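Local atomic coordinates of interferon alpha/beta receptor 1 (Mus musculus, PDB entry 3WCY), a protein that pairs with IFNAR2 to form the heterodimeric cell-surface receptor for type I interferons, whose binding switches on JAK-STAT signalling. Residues I116-S121 with Y172-K177; S138-I143 with T153-Y158; W342-N347 with V369-A374. All coordinates share one frame; numbering follows the deposited sequence.

How the contacts relate
The three contacts illustrate how one fold uses its two sheets and their two faces. Contacts 1 and 2 lie in the second fibronectin type III domain, their centres 8 Å apart, and meet where strand 171-179 runs beside strand 138-145. Contact 1 is wholly buried: aliphatic side chains join one sheet to the other without any hydrogen bond. Contact 2 is a hairpin within one sheet, bonded through its backbone, with one face in the core and the other toward solvent. Contact 3 belongs to the fourth domain, its centre about 40 Å from that of contact 2; there a tryptophan covers a disulfide cysteine near the surface.

Contact 1 (I116-S121 with Y172-K177); sequences ILVHIS and YCLEVK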
ATOM      1  N   ILE A 116      16.225  -7.191 -14.734  1.00 89.94           N
ATOM      2  CA  ILE A 116      17.119  -6.848 -13.626  1.00 87.73           C
ATOM      3  C   ILE A 116      16.283  -6.683 -12.342  1.00 86.94           C
ATOM      4  O   ILE A 116      15.283  -5.951 -12.328  1.00 84.95           O
ATOM      5  CB  ILE A 116      18.058  -5.640 -13.930  1.00 90.84           C
ATOM      6  CG1 ILE A 116      19.244  -6.097 -14.816  1.00 92.12           C
ATOM      7  CG2 ILE A 116      18.577  -4.971 -12.635  1.00 90.29           C
ATOM      8  CD1 ILE A 116      19.893  -5.024 -15.657  1.00 98.80           C
ATOM      9  N   LEU A 117      16.693  -7.404 -11.283  1.00 80.67           N
ATOM     10  CA  LEU A 117      16.074  -7.378  -9.961  1.00 77.94           C
ATOM     11  C   LEU A 117      16.850  -6.393  -9.082  1.00 79.00           C
ATOM     12  O   LEU A 117      18.059  -6.555  -8.894  1.00 79.24           O
ATOM     13  CB  LEU A 117      16.085  -8.784  -9.331  1.00 77.66           C
ATOM     14  CG  LEU A 117      15.236  -9.851 -10.019  1.00 81.95           C
ATOM     15  CD1 LEU A 117      16.111 -10.854 -10.741  1.00 82.75           C
ATOM     16  CD2 LEU A 117      14.338 -10.555  -9.020  1.00 82.51           C
ATOM     17  N   VAL A 118      16.166  -5.345  -8.589  1.00 72.83           N
ATOM     18  CA  VAL A 118      16.753  -4.321  -7.721  1.00 71.28           C
ATOM     19  C   VAL A 118      16.278  -4.564  -6.283  1.00 73.07           C
ATOM     20  O   VAL A 118      15.117  -4.293  -5.953  1.00 71.48           O
ATOM     21  CB  VAL A 118      16.471  -2.877  -8.213  1.00 74.98           C
ATOM     22  CG1 VAL A 118      17.040  -1.847  -7.247  1.00 74.36           C
ATOM     23  CG2 VAL A 118      17.034  -2.653  -9.610  1.00 75.78           C
ATOM     24  N   HIS A 119      17.171  -5.128  -5.452  1.00 69.27           N
ATOM     25  CA  HIS A 119      16.903  -5.441  -4.055  1.00 68.43           C
ATOM     26  C   HIS A 119      17.227  -4.214  -3.212  1.00 73.49           C
ATOM     27  O   HIS A 119      18.399  -3.892  -2.988  1.00 74.14           O
ATOM     28  CB  HIS A 119      17.685  -6.684  -3.607  1.00 69.41           C
ATOM     29  CG  HIS A 119      17.452  -7.883  -4.476  1.00 73.35           C
ATOM     30  ND1 HIS A 119      16.422  -8.768  -4.222  1.00 74.92           N
ATOM     31  CD2 HIS A 119      18.116  -8.295  -5.582  1.00 75.55           C
ATOM     32  CE1 HIS A 119      16.485  -9.679  -5.180  1.00 74.78           C
ATOM     33  NE2 HIS A 119      17.494  -9.443  -6.015  1.00 75.46           N
ATOM     34  N   ILE A 120      16.175  -3.485  -2.813  1.00 69.26           N
ATOM     35  CA  ILE A 120      16.300  -2.267  -2.024  1.00 68.79           C
ATOM     36  C   ILE A 120      16.169  -2.574  -0.535  1.00 75.89           C
ATOM     37  O   ILE A 120      15.209  -3.217  -0.101  1.00 75.02           O
ATOM     38  CB  ILE A 120      15.288  -1.165  -2.465  1.00 70.70           C
ATOM     39  CG1 ILE A 120      15.196  -1.026  -3.991  1.00 70.76           C
ATOM     40  CG2 ILE A 120      15.605   0.180  -1.815  1.00 71.16           C
ATOM     41  CD1 ILE A 120      13.818  -0.774  -4.494  1.00 73.41           C
ATOM     42  N   SER A 121      17.138  -2.096   0.242  1.00 75.50           N
ATOM     43  CA  SER A 121      17.132  -2.172   1.694  1.00 76.25           C
ATOM     44  C   SER A 121      16.862  -0.728   2.176  1.00 83.03           C
ATOM     45  O   SER A 121      17.505   0.199   1.667  1.00 82.96           O
ATOM     46  CB  SER A 121      18.466  -2.688   2.215  1.00 79.91           C
ATOM     47  OG  SER A 121      18.279  -3.427   3.409  1.00 89.71           O
ATOM     48  N   TYR A 172      23.633  -2.445 -18.029  1.00 93.00           N
ATOM     49  CA  TYR A 172      22.886  -1.273 -17.561  1.00 91.66           C
ATOM     50  C   TYR A 172      23.369  -0.810 -16.187  1.00 93.31           C
ATOM     51  O   TYR A 172      23.773  -1.640 -15.370  1.00 92.46           O
ATOM     52  CB  TYR A 172      21.383  -1.572 -17.465  1.00 92.13           C
ATOM     53  CG  TYR A 172      20.718  -2.064 -18.732  1.00 94.20           C
ATOM     54  CD1 TYR A 172      20.052  -1.184 -19.580  1.00 96.53           C
ATOM     55  CD2 TYR A 172      20.649  -3.427 -19.023  1.00 94.89           C
ATOM     56  CE1 TYR A 172      19.384  -1.638 -20.719  1.00 97.96           C
ATOM     57  CE2 TYR A 172      19.985  -3.894 -20.156  1.00 96.54           C
ATOM     58  CZ  TYR A 172      19.356  -2.995 -21.003  1.00104.19           C
ATOM     59  OH  TYR A 172      18.693  -3.457 -22.116  1.00105.08           O
ATOM     60  N   CYS A 173      23.275   0.506 -15.914  1.00 88.77           N
ATOM     61  CA  CYS A 173      23.660   1.081 -14.625  1.00 87.61           C
ATOM     62  C   CYS A 173      22.441   1.638 -13.893  1.00 90.76           C
ATOM     63  O   CYS A 173      21.516   2.142 -14.536  1.00 90.67           O
ATOM     64  CB  CYS A 173      24.775   2.109 -14.779  1.00 88.64           C
ATOM     65  SG  CYS A 173      26.290   1.440 -15.525  1.00 93.34           S
ATOM     66  N   LEU A 174      22.408   1.461 -12.550  1.00 86.12           N
ATOM     67  CA  LEU A 174      21.279   1.799 -11.677  1.00 84.53           C
ATOM     68  C   LEU A 174      21.552   2.849 -10.599  1.00 85.94           C
ATOM     69  O   LEU A 174      22.682   2.990 -10.126  1.00 84.86           O
ATOM     70  CB  LEU A 174      20.752   0.516 -10.997  1.00 83.90           C
ATOM     71  CG  LEU A 174      19.848  -0.461 -11.776  1.00 89.15           C
ATOM     72  CD1 LEU A 174      18.549   0.150 -12.161  1.00 89.84           C
ATOM     73  CD2 LEU A 174      20.563  -1.184 -12.916  1.00 92.20           C
ATOM     74  N   GLU A 175      20.473   3.542 -10.178  1.00 81.67           N
ATOM     75  CA  GLU A 175      20.457   4.576  -9.143  1.00 81.61           C
ATOM     76  C   GLU A 175      19.087   4.562  -8.433  1.00 85.15           C
ATOM     77  O   GLU A 175      18.053   4.743  -9.083  1.00 84.43           O
ATOM     78  CB  GLU A 175      20.749   5.955  -9.760  1.00 84.22           C
ATOM     79  CG  GLU A 175      21.920   6.673  -9.104  1.00 96.99           C
ATOM     80  CD  GLU A 175      22.193   8.102  -9.548  1.00109.42           C
ATOM     81  OE1 GLU A 175      21.430   8.631 -10.391  1.00 97.52           O
ATOM     82  OE2 GLU A 175      23.167   8.701  -9.032  1.00 89.61           O
ATOM     83  N   VAL A 176      19.083   4.304  -7.108  1.00 81.84           N
ATOM     84  CA  VAL A 176      17.861   4.215  -6.293  1.00 81.26           C
ATOM     85  C   VAL A 176      17.820   5.324  -5.247  1.00 86.99           C
ATOM     86  O   VAL A 176      18.756   5.477  -4.461  1.00 87.33           O
ATOM     87  CB  VAL A 176      17.668   2.808  -5.653  1.00 83.80           C
ATOM     88  CG1 VAL A 176      16.375   2.725  -4.847  1.00 82.36           C
ATOM     89  CG2 VAL A 176      17.709   1.706  -6.704  1.00 83.57           C
ATOM     90  N   LYS A 177      16.712   6.071  -5.235  1.00 84.36           N
ATOM     91  CA  LYS A 177      16.433   7.172  -4.320  1.00 84.86           C
ATOM     92  C   LYS A 177      15.346   6.741  -3.314  1.00 90.56           C
ATOM     93  O   LYS A 177      14.316   6.176  -3.714  1.00 89.76           O
ATOM     94  CB  LYS A 177      15.956   8.391  -5.136  1.00 87.01           C
ATOM     95  CG  LYS A 177      15.753   9.685  -4.362  1.00 94.54           C
ATOM     96  CD  LYS A 177      15.224  10.781  -5.286  1.00106.97           C
ATOM     97  CE  LYS A 177      15.515  12.190  -4.807  1.00119.63           C
ATOM     98  NZ  LYS A 177      16.929  12.595  -5.044  1.00122.70           N
TER
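Val118 overlaps both Leu174 and Val176, one methyl for each. Its CG1, anti to the backbone N (chi1 177°), comes within 3.7 Å of Val176 CG2, the two valines passing one another with their ends pointed in opposing senses. The other branch, Val118 CG2, lies 4.1 Å from Leu174 CD1 and near the CG from which that methyl springs. A short row of similar meetings extends the contact both ways. At one end Ile120 rests its CG1 and CG2 on a single methyl, Val176 CG1, each 4.0 Å from it. At the other, Ile116 divides its branches: CG2 is 4.3 Å from Leu174 CD2, while CD1 reaches Tyr172, 3.8 Å from ring atom CD2 and obliquely placed to the ring.

These are the contacts of a beta sandwich, in which two sheets face each other through their side chains alone. No hydrogen bond crosses, and the strand axes stay 9.4 Å apart at closest approach, with their directions 32° from parallel. The CA atoms draw nearer along the pair, from 8.9 Å between Ile116 and Tyr172 to 7.9 Å between Ile120 and Val176, where two beta-branched residues meet. Tyr172 also has a polar role: its OH bonds to the backbone N of Leu167, five residues earlier, forming the tyrosine corner familiar from fibronectin type III domains.

Strand 116-121 is the middle of a three-strand sheet, between 106-111 and 160-163, whereas 172-177 is an inner part of the four-strand sheet, flanked by 138-145 and 193-196. Leu174 also touches Leu109, Ile141, Ile143 and Ile163, which continue this apolar layer on both sheets, and Cys173, turned to the outer face, ties its strand to 193-196 through the disulfide with Cys194.

Contact 2 (S138-I143 with T153-Y158); sequences SYTIRI and TINSTY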
ATOM      1  N   SER A 138       9.026   5.367  -0.144  1.00 83.11           N
ATOM      2  CA  SER A 138       8.810   5.012  -1.543  1.00 82.88           C
ATOM      3  C   SER A 138      10.188   5.098  -2.183  1.00 85.28           C
ATOM      4  O   SER A 138      11.093   5.686  -1.588  1.00 84.82           O
ATOM      5  CB  SER A 138       7.851   5.992  -2.213  1.00 87.58           C
ATOM      6  OG  SER A 138       7.671   5.688  -3.589  1.00 97.15           O
ATOM      7  N   TYR A 139      10.365   4.481  -3.358  1.00 81.54           N
ATOM      8  CA  TYR A 139      11.652   4.481  -4.063  1.00 81.79           C
ATOM      9  C   TYR A 139      11.483   4.812  -5.536  1.00 87.22           C
ATOM     10  O   TYR A 139      10.434   4.526  -6.122  1.00 87.21           O
ATOM     11  CB  TYR A 139      12.414   3.148  -3.858  1.00 81.46           C
ATOM     12  CG  TYR A 139      12.540   2.757  -2.401  1.00 81.17           C
ATOM     13  CD1 TYR A 139      13.550   3.284  -1.601  1.00 82.62           C
ATOM     14  CD2 TYR A 139      11.602   1.916  -1.799  1.00 80.95           C
ATOM     15  CE1 TYR A 139      13.645   2.963  -0.247  1.00 81.87           C
ATOM     16  CE2 TYR A 139      11.683   1.592  -0.444  1.00 81.07           C
ATOM     17  CZ  TYR A 139      12.707   2.120   0.328  1.00 87.30           C
ATOM     18  OH  TYR A 139      12.791   1.819   1.663  1.00 87.42           O
ATOM     19  N   THR A 140      12.492   5.472  -6.114  1.00 84.45           N
ATOM     20  CA  THR A 140      12.515   5.854  -7.528  1.00 85.04           C
ATOM     21  C   THR A 140      13.806   5.280  -8.123  1.00 88.46           C
ATOM     22  O   THR A 140      14.897   5.580  -7.629  1.00 88.31           O
ATOM     23  CB  THR A 140      12.426   7.390  -7.710  1.00 95.35           C
ATOM     24  OG1 THR A 140      13.631   7.996  -7.241  1.00 98.29           O
ATOM     25  CG2 THR A 140      11.225   8.013  -7.015  1.00 91.19           C
ATOM     26  N   ILE A 141      13.677   4.435  -9.152  1.00 84.23           N
ATOM     27  CA  ILE A 141      14.813   3.782  -9.802  1.00 84.00           C
ATOM     28  C   ILE A 141      15.103   4.428 -11.150  1.00 88.96           C
ATOM     29  O   ILE A 141      14.177   4.702 -11.917  1.00 88.25           O
ATOM     30  CB  ILE A 141      14.626   2.238  -9.974  1.00 86.32           C
ATOM     31  CG1 ILE A 141      13.593   1.577  -9.006  1.00 85.57           C
ATOM     32  CG2 ILE A 141      15.962   1.500 -10.058  1.00 86.85           C
ATOM     33  CD1 ILE A 141      13.977   1.440  -7.536  1.00 93.07           C
ATOM     34  N   ARG A 142      16.404   4.622 -11.446  1.00 86.78           N
ATOM     35  CA  ARG A 142      16.917   5.158 -12.704  1.00 87.53           C
ATOM     36  C   ARG A 142      17.814   4.102 -13.345  1.00 91.95           C
ATOM     37  O   ARG A 142      18.766   3.638 -12.720  1.00 90.69           O
ATOM     38  CB  ARG A 142      17.708   6.446 -12.469  1.00 87.40           C
ATOM     39  CG  ARG A 142      16.864   7.708 -12.416  1.00 95.63           C
ATOM     40  CD  ARG A 142      17.782   8.910 -12.316  1.00103.11           C
ATOM     41  NE  ARG A 142      17.058  10.166 -12.136  1.00109.07           N
ATOM     42  CZ  ARG A 142      17.599  11.278 -11.645  1.00122.92           C
ATOM     43  NH1 ARG A 142      18.873  11.296 -11.269  1.00 99.77           N
ATOM     44  NH2 ARG A 142      16.866  12.378 -11.515  1.00116.65           N
ATOM     45  N   ILE A 143      17.490   3.712 -14.584  1.00 90.15           N
ATOM     46  CA  ILE A 143      18.226   2.716 -15.365  1.00 90.55           C
ATOM     47  C   ILE A 143      18.570   3.256 -16.768  1.00 97.49           C
ATOM     48  O   ILE A 143      17.769   3.960 -17.390  1.00 97.23           O
ATOM     49  CB  ILE A 143      17.489   1.332 -15.379  1.00 92.72           C
ATOM     50  CG1 ILE A 143      18.381   0.187 -15.922  1.00 93.14           C
ATOM     51  CG2 ILE A 143      16.110   1.391 -16.064  1.00 93.91           C
ATOM     52  CD1 ILE A 143      17.880  -1.271 -15.676  1.00 97.19           C
ATOM     53  N   THR A 153      12.897   5.925 -15.963  1.00101.68           N
ATOM     54  CA  THR A 153      12.501   6.074 -14.562  1.00 99.78           C
ATOM     55  C   THR A 153      11.362   5.140 -14.142  1.00101.48           C
ATOM     56  O   THR A 153      10.319   5.104 -14.794  1.00101.77           O
ATOM     57  CB  THR A 153      12.281   7.553 -14.204  1.00106.04           C
ATOM     58  OG1 THR A 153      13.298   8.353 -14.830  1.00105.26           O
ATOM     59  CG2 THR A 153      12.268   7.794 -12.689  1.00101.75           C
ATOM     60  N   ILE A 154      11.576   4.375 -13.059  1.00 95.71           N
ATOM     61  CA  ILE A 154      10.578   3.442 -12.519  1.00 94.29           C
ATOM     62  C   ILE A 154      10.360   3.744 -11.032  1.00 96.92           C
ATOM     63  O   ILE A 154      11.328   3.807 -10.273  1.00 96.29           O
ATOM     64  CB  ILE A 154      10.968   1.950 -12.772  1.00 97.10           C
ATOM     65  CG1 ILE A 154      11.175   1.647 -14.268  1.00 98.60           C
ATOM     66  CG2 ILE A 154       9.948   0.982 -12.179  1.00 97.05           C
ATOM     67  CD1 ILE A 154      12.557   1.174 -14.599  1.00105.08           C
ATOM     68  N   ASN A 155       9.096   3.933 -10.615  1.00 92.71           N
ATOM     69  CA  ASN A 155       8.772   4.190  -9.210  1.00 91.34           C
ATOM     70  C   ASN A 155       8.356   2.887  -8.531  1.00 93.50           C
ATOM     71  O   ASN A 155       7.657   2.072  -9.143  1.00 92.17           O
ATOM     72  CB  ASN A 155       7.677   5.248  -9.070  1.00 91.67           C
ATOM     73  CG  ASN A 155       7.971   6.543  -9.778  1.00119.60           C
ATOM     74  OD1 ASN A 155       8.791   7.386  -9.175  1.00118.13           O
ATOM     75  ND2 ASN A 155       7.455   6.807 -10.866  1.00111.41           N
ATOM     76  N   SER A 156       8.800   2.676  -7.277  1.00 90.45           N
ATOM     77  CA  SER A 156       8.457   1.461  -6.533  1.00 90.40           C
ATOM     78  C   SER A 156       8.321   1.622  -5.027  1.00 94.11           C
ATOM     79  O   SER A 156       9.098   2.338  -4.390  1.00 93.18           O
ATOM     80  CB  SER A 156       9.433   0.328  -6.836  1.00 94.46           C
ATOM     81  OG  SER A 156       8.962  -0.896  -6.291  1.00102.22           O
ATOM     82  N   THR A 157       7.352   0.884  -4.467  1.00 90.64           N
ATOM     83  CA  THR A 157       7.069   0.789  -3.034  1.00 90.20           C
ATOM     84  C   THR A 157       7.616  -0.558  -2.564  1.00 95.12           C
ATOM     85  O   THR A 157       7.870  -0.762  -1.373  1.00 94.06           O
ATOM     86  CB  THR A 157       5.559   0.883  -2.788  1.00 96.26           C
ATOM     87  OG1 THR A 157       4.867   0.112  -3.777  1.00 95.96           O
ATOM     88  CG2 THR A 157       5.057   2.321  -2.791  1.00 94.85           C
ATOM     89  N   TYR A 158       7.817  -1.464  -3.541  1.00 93.02           N
ATOM     90  CA  TYR A 158       8.294  -2.835  -3.392  1.00 93.19           C
ATOM     91  C   TYR A 158       9.796  -2.862  -3.127  1.00 95.62           C
ATOM     92  O   TYR A 158      10.551  -2.155  -3.796  1.00 95.72           O
ATOM     93  CB  TYR A 158       7.919  -3.675  -4.637  1.00 95.79           C
ATOM     94  CG  TYR A 158       6.440  -3.631  -4.998  1.00 99.22           C
ATOM     95  CD1 TYR A 158       5.917  -2.586  -5.759  1.00102.29           C
ATOM     96  CD2 TYR A 158       5.573  -4.647  -4.603  1.00 99.49           C
ATOM     97  CE1 TYR A 158       4.562  -2.535  -6.088  1.00103.54           C
ATOM     98  CE2 TYR A 158       4.222  -4.620  -4.949  1.00100.27           C
ATOM     99  CZ  TYR A 158       3.721  -3.563  -5.694  1.00109.09           C
ATOM    100  OH  TYR A 158       2.388  -3.519  -6.034  1.00111.09           O
TER
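Tyr139 with Ser156 and Ile141 with Ile154 are the hydrogen-bonded pairs of an antiparallel hairpin, each joined in both directions between the backbone N and O atoms, with Tyr139 N 2.7 Å from Ser156 O and Ile154 N 2.9 Å from Ile141 O. The intervening non-hydrogen-bonded pair, Thr140 and Asn155, brings its CA atoms to 4.4 Å. Here the two side chains project alongside one another from the same face: Thr140 CG2, anti to its own carbonyl carbon, meets the end of the Asn155 amide at the atom modelled as OD1. Asn155 is exposed and is a predicted N-glycosylation site, though this structure carries no sugar on it.

The hairpin supplies the edge strand 152-156 and its inner neighbour 138-145 to the four-strand sheet of the second fibronectin type III domain. Tyr139, Ile141, Ile154 and Ser156 face the other sheet. Ile154 CD1 reaches diagonally to Ile143 CG2, at 3.8 Å, and Ile141, Ile143 and Ile154 all touch Ile163 on strand 160-163. On the same face as Ile141, the Tyr139 ring has Ser156 O near its plane, at the edge, and packs edge-to-face with Tyr159. Ser156 OG, pointing inward, bonds to Glu161 and takes a weak bond from Tyr158 N, where the chain leaves strand 152-156 and turns toward the opposite sheet.

Contact 3 (W342-N347 with V369-A374); sequences WENTSN and VYCVQA
Trp342 spreads its indole over Cys371, its antiparallel partner on the neighbouring strand, and can be followed outward from CB. The first torsion sets CG between the backbone N and the carbonyl carbon (chi1 71°). From there the indole extends so that its end comes nearer to strand 369-376, and its atoms divide between two parts of Cys371 on the same face. CD2 and CE3 lie over the carbonyl oxygen, with CE3 3.4 Å from Cys371 O. NE1, CE2 and, in the six-membered ring, CZ2 meet the methylene group, CE2 being 3.5 Å from Cys371 CB. This is a CH-pi contact, with Cys371 CB 3.8 Å from the centroid of the five-membered ring and 23° off its normal. The sulfur stands farther off, Cys371 SG being 5.0 Å from the six-membered centroid in an oblique sulfur-aromatic contact. At the far rim, CZ3 approaches Gln373 CB. Trp342 CH2 lies 4.0 Å from Gln373 NE2, which sits near the ring plane, the amide turned 78° from the indole.

The backbone fixes this register. Trp342 N and Cys371 O are 3.0 Å apart, the return bond from Cys371 N to Trp342 O completes the pair, and Asn344 N adds a bond to Val369 O at 3.2 Å as the strand gives way to a turn. On the other face Glu343 and Tyr370 are neighbours; Tyr370 OH bonds to Gln365 N, the tyrosine corner of this fourth fibronectin type III domain.

Strand 337-343 lies between 350-354 and 369-376, and strand 369-376 is hydrogen-bonded on its other side to 392-395, to which the Cys371-Cys393 disulfide also ties it. Trp342 also makes a cation-pi contact with Lys349, while Val372, on the opposite face, packs against Ile312 and Val314 of strand 311-316.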
ATOM      1  N   TRP A 342     -20.582   4.780 -27.096  1.00111.32           N
ATOM      2  CA  TRP A 342     -20.263   4.254 -28.426  1.00113.64           C
ATOM      3  C   TRP A 342     -21.398   4.521 -29.428  1.00119.92           C
ATOM      4  O   TRP A 342     -22.302   5.296 -29.122  1.00119.15           O
ATOM      5  CB  TRP A 342     -19.856   2.764 -28.360  1.00111.89           C
ATOM      6  CG  TRP A 342     -20.960   1.796 -28.046  1.00112.72           C
ATOM      7  CD1 TRP A 342     -21.681   1.060 -28.938  1.00117.70           C
ATOM      8  CD2 TRP A 342     -21.383   1.375 -26.743  1.00110.47           C
ATOM      9  NE1 TRP A 342     -22.557   0.235 -28.275  1.00116.57           N
ATOM     10  CE2 TRP A 342     -22.396   0.406 -26.925  1.00115.35           C
ATOM     11  CE3 TRP A 342     -21.029   1.746 -25.435  1.00109.28           C
ATOM     12  CZ2 TRP A 342     -23.062  -0.193 -25.850  1.00113.17           C
ATOM     13  CZ3 TRP A 342     -21.676   1.138 -24.370  1.00109.42           C
ATOM     14  CH2 TRP A 342     -22.685   0.186 -24.582  1.00111.08           C
ATOM     15  N   GLU A 343     -21.332   3.908 -30.621  1.00119.19           N
ATOM     16  CA  GLU A 343     -22.327   4.037 -31.687  1.00122.06           C
ATOM     17  C   GLU A 343     -22.903   2.657 -32.025  1.00127.37           C
ATOM     18  O   GLU A 343     -22.171   1.668 -32.009  1.00126.42           O
ATOM     19  CB  GLU A 343     -21.675   4.667 -32.927  1.00125.67           C
ATOM     20  CG  GLU A 343     -22.654   5.180 -33.969  1.00138.45           C
ATOM     21  CD  GLU A 343     -22.021   5.679 -35.255  1.00161.31           C
ATOM     22  OE1 GLU A 343     -20.961   5.143 -35.655  1.00149.45           O
ATOM     23  OE2 GLU A 343     -22.614   6.581 -35.888  1.00159.80           O
ATOM     24  N   ASN A 344     -24.197   2.595 -32.377  1.00126.25           N
ATOM     25  CA  ASN A 344     -24.887   1.344 -32.713  1.00127.70           C
ATOM     26  C   ASN A 344     -24.423   0.674 -34.037  1.00135.42           C
ATOM     27  O   ASN A 344     -25.097  -0.235 -34.541  1.00136.83           O
ATOM     28  CB  ASN A 344     -26.402   1.540 -32.669  1.00128.80           C
ATOM     29  CG  ASN A 344     -27.123   0.348 -32.103  1.00154.84           C
ATOM     30  OD1 ASN A 344     -27.476  -0.591 -32.820  1.00153.44           O
ATOM     31  ND2 ASN A 344     -27.331   0.343 -30.798  1.00144.88           N
ATOM     32  N   THR A 345     -23.267   1.111 -34.584  1.00132.58           N
ATOM     33  CA  THR A 345     -22.676   0.584 -35.823  1.00134.65           C
ATOM     34  C   THR A 345     -21.189   0.264 -35.628  1.00136.83           C
ATOM     35  O   THR A 345     -20.648  -0.591 -36.334  1.00138.00           O
ATOM     36  CB  THR A 345     -22.900   1.545 -37.004  1.00146.73           C
ATOM     37  OG1 THR A 345     -22.356   2.824 -36.681  1.00147.50           O
ATOM     38  CG2 THR A 345     -24.376   1.669 -37.407  1.00146.37           C
ATOM     39  N   SER A 346     -20.533   0.954 -34.677  1.00130.08           N
ATOM     40  CA  SER A 346     -19.124   0.748 -34.356  1.00127.97           C
ATOM     41  C   SER A 346     -18.969  -0.281 -33.232  1.00128.84           C
ATOM     42  O   SER A 346     -19.913  -0.513 -32.473  1.00127.35           O
ATOM     43  CB  SER A 346     -18.462   2.067 -33.965  1.00130.50           C
ATOM     44  OG  SER A 346     -18.781   2.464 -32.641  1.00137.17           O
ATOM     45  N   ASN A 347     -17.772  -0.887 -33.127  1.00124.25           N
ATOM     46  CA  ASN A 347     -17.443  -1.878 -32.099  1.00121.76           C
ATOM     47  C   ASN A 347     -16.319  -1.362 -31.177  1.00121.58           C
ATOM     48  O   ASN A 347     -15.635  -2.141 -30.508  1.00119.47           O
ATOM     49  CB  ASN A 347     -17.123  -3.234 -32.740  1.00125.67           C
ATOM     50  CG  ASN A 347     -18.288  -3.804 -33.528  1.00158.90           C
ATOM     51  OD1 ASN A 347     -19.254  -4.343 -32.967  1.00154.46           O
ATOM     52  ND2 ASN A 347     -18.235  -3.670 -34.847  1.00153.79           N
ATOM     53  N   VAL A 369     -27.438   7.114 -33.884  1.00130.24           N
ATOM     54  CA  VAL A 369     -27.744   6.486 -32.595  1.00127.72           C
ATOM     55  C   VAL A 369     -26.479   6.227 -31.777  1.00130.02           C
ATOM     56  O   VAL A 369     -25.575   5.532 -32.244  1.00130.46           O
ATOM     57  CB  VAL A 369     -28.615   5.207 -32.752  1.00132.51           C
ATOM     58  CG1 VAL A 369     -29.001   4.626 -31.391  1.00129.61           C
ATOM     59  CG2 VAL A 369     -29.864   5.484 -33.588  1.00135.28           C
ATOM     60  N   TYR A 370     -26.438   6.778 -30.548  1.00124.44           N
ATOM     61  CA  TYR A 370     -25.329   6.632 -29.607  1.00121.43           C
ATOM     62  C   TYR A 370     -25.773   5.898 -28.342  1.00125.04           C
ATOM     63  O   TYR A 370     -26.797   6.246 -27.755  1.00124.12           O
ATOM     64  CB  TYR A 370     -24.716   7.998 -29.254  1.00121.10           C
ATOM     65  CG  TYR A 370     -23.870   8.596 -30.357  1.00124.10           C
ATOM     66  CD1 TYR A 370     -22.541   8.219 -30.528  1.00125.37           C
ATOM     67  CD2 TYR A 370     -24.387   9.567 -31.210  1.00127.06           C
ATOM     68  CE1 TYR A 370     -21.757   8.768 -31.542  1.00127.25           C
ATOM     69  CE2 TYR A 370     -23.609  10.132 -32.222  1.00129.62           C
ATOM     70  CZ  TYR A 370     -22.293   9.729 -32.384  1.00135.42           C
ATOM     71  OH  TYR A 370     -21.517  10.284 -33.374  1.00136.64           O
ATOM     72  N   CYS A 371     -24.996   4.887 -27.930  1.00122.15           N
ATOM     73  CA  CYS A 371     -25.264   4.085 -26.742  1.00121.06           C
ATOM     74  C   CYS A 371     -24.365   4.477 -25.581  1.00121.45           C
ATOM     75  O   CYS A 371     -23.146   4.360 -25.682  1.00120.24           O
ATOM     76  CB  CYS A 371     -25.158   2.599 -27.059  1.00123.03           C
ATOM     77  SG  CYS A 371     -26.741   1.725 -27.008  1.00128.91           S
ATOM     78  N   VAL A 372     -24.974   4.936 -24.474  1.00116.36           N
ATOM     79  CA  VAL A 372     -24.259   5.379 -23.268  1.00113.42           C
ATOM     80  C   VAL A 372     -24.408   4.377 -22.108  1.00113.40           C
ATOM     81  O   VAL A 372     -25.437   3.704 -21.989  1.00112.53           O
ATOM     82  CB  VAL A 372     -24.642   6.827 -22.828  1.00117.28           C
ATOM     83  CG1 VAL A 372     -23.481   7.506 -22.109  1.00115.43           C
ATOM     84  CG2 VAL A 372     -25.104   7.680 -24.009  1.00119.56           C
ATOM     85  N   GLN A 373     -23.364   4.292 -21.265  1.00107.40           N
ATOM     86  CA  GLN A 373     -23.272   3.446 -20.076  1.00105.36           C
ATOM     87  C   GLN A 373     -22.495   4.190 -19.000  1.00108.63           C
ATOM     88  O   GLN A 373     -21.516   4.862 -19.320  1.00108.46           O
ATOM     89  CB  GLN A 373     -22.571   2.129 -20.404  1.00106.66           C
ATOM     90  CG  GLN A 373     -23.470   0.916 -20.273  1.00125.61           C
ATOM     91  CD  GLN A 373     -22.681  -0.361 -20.151  1.00147.11           C
ATOM     92  OE1 GLN A 373     -21.766  -0.483 -19.325  1.00142.35           O
ATOM     93  NE2 GLN A 373     -23.046  -1.361 -20.941  1.00140.11           N
ATOM     94  N   ALA A 374     -22.924   4.088 -17.732  1.00104.93           N
ATOM     95  CA  ALA A 374     -22.246   4.789 -16.636  1.00103.55           C
ATOM     96  C   ALA A 374     -22.025   3.962 -15.373  1.00106.26           C
ATOM     97  O   ALA A 374     -22.770   3.023 -15.096  1.00105.91           O
ATOM     98  CB  ALA A 374     -22.979   6.077 -16.293  1.00104.48           C
TER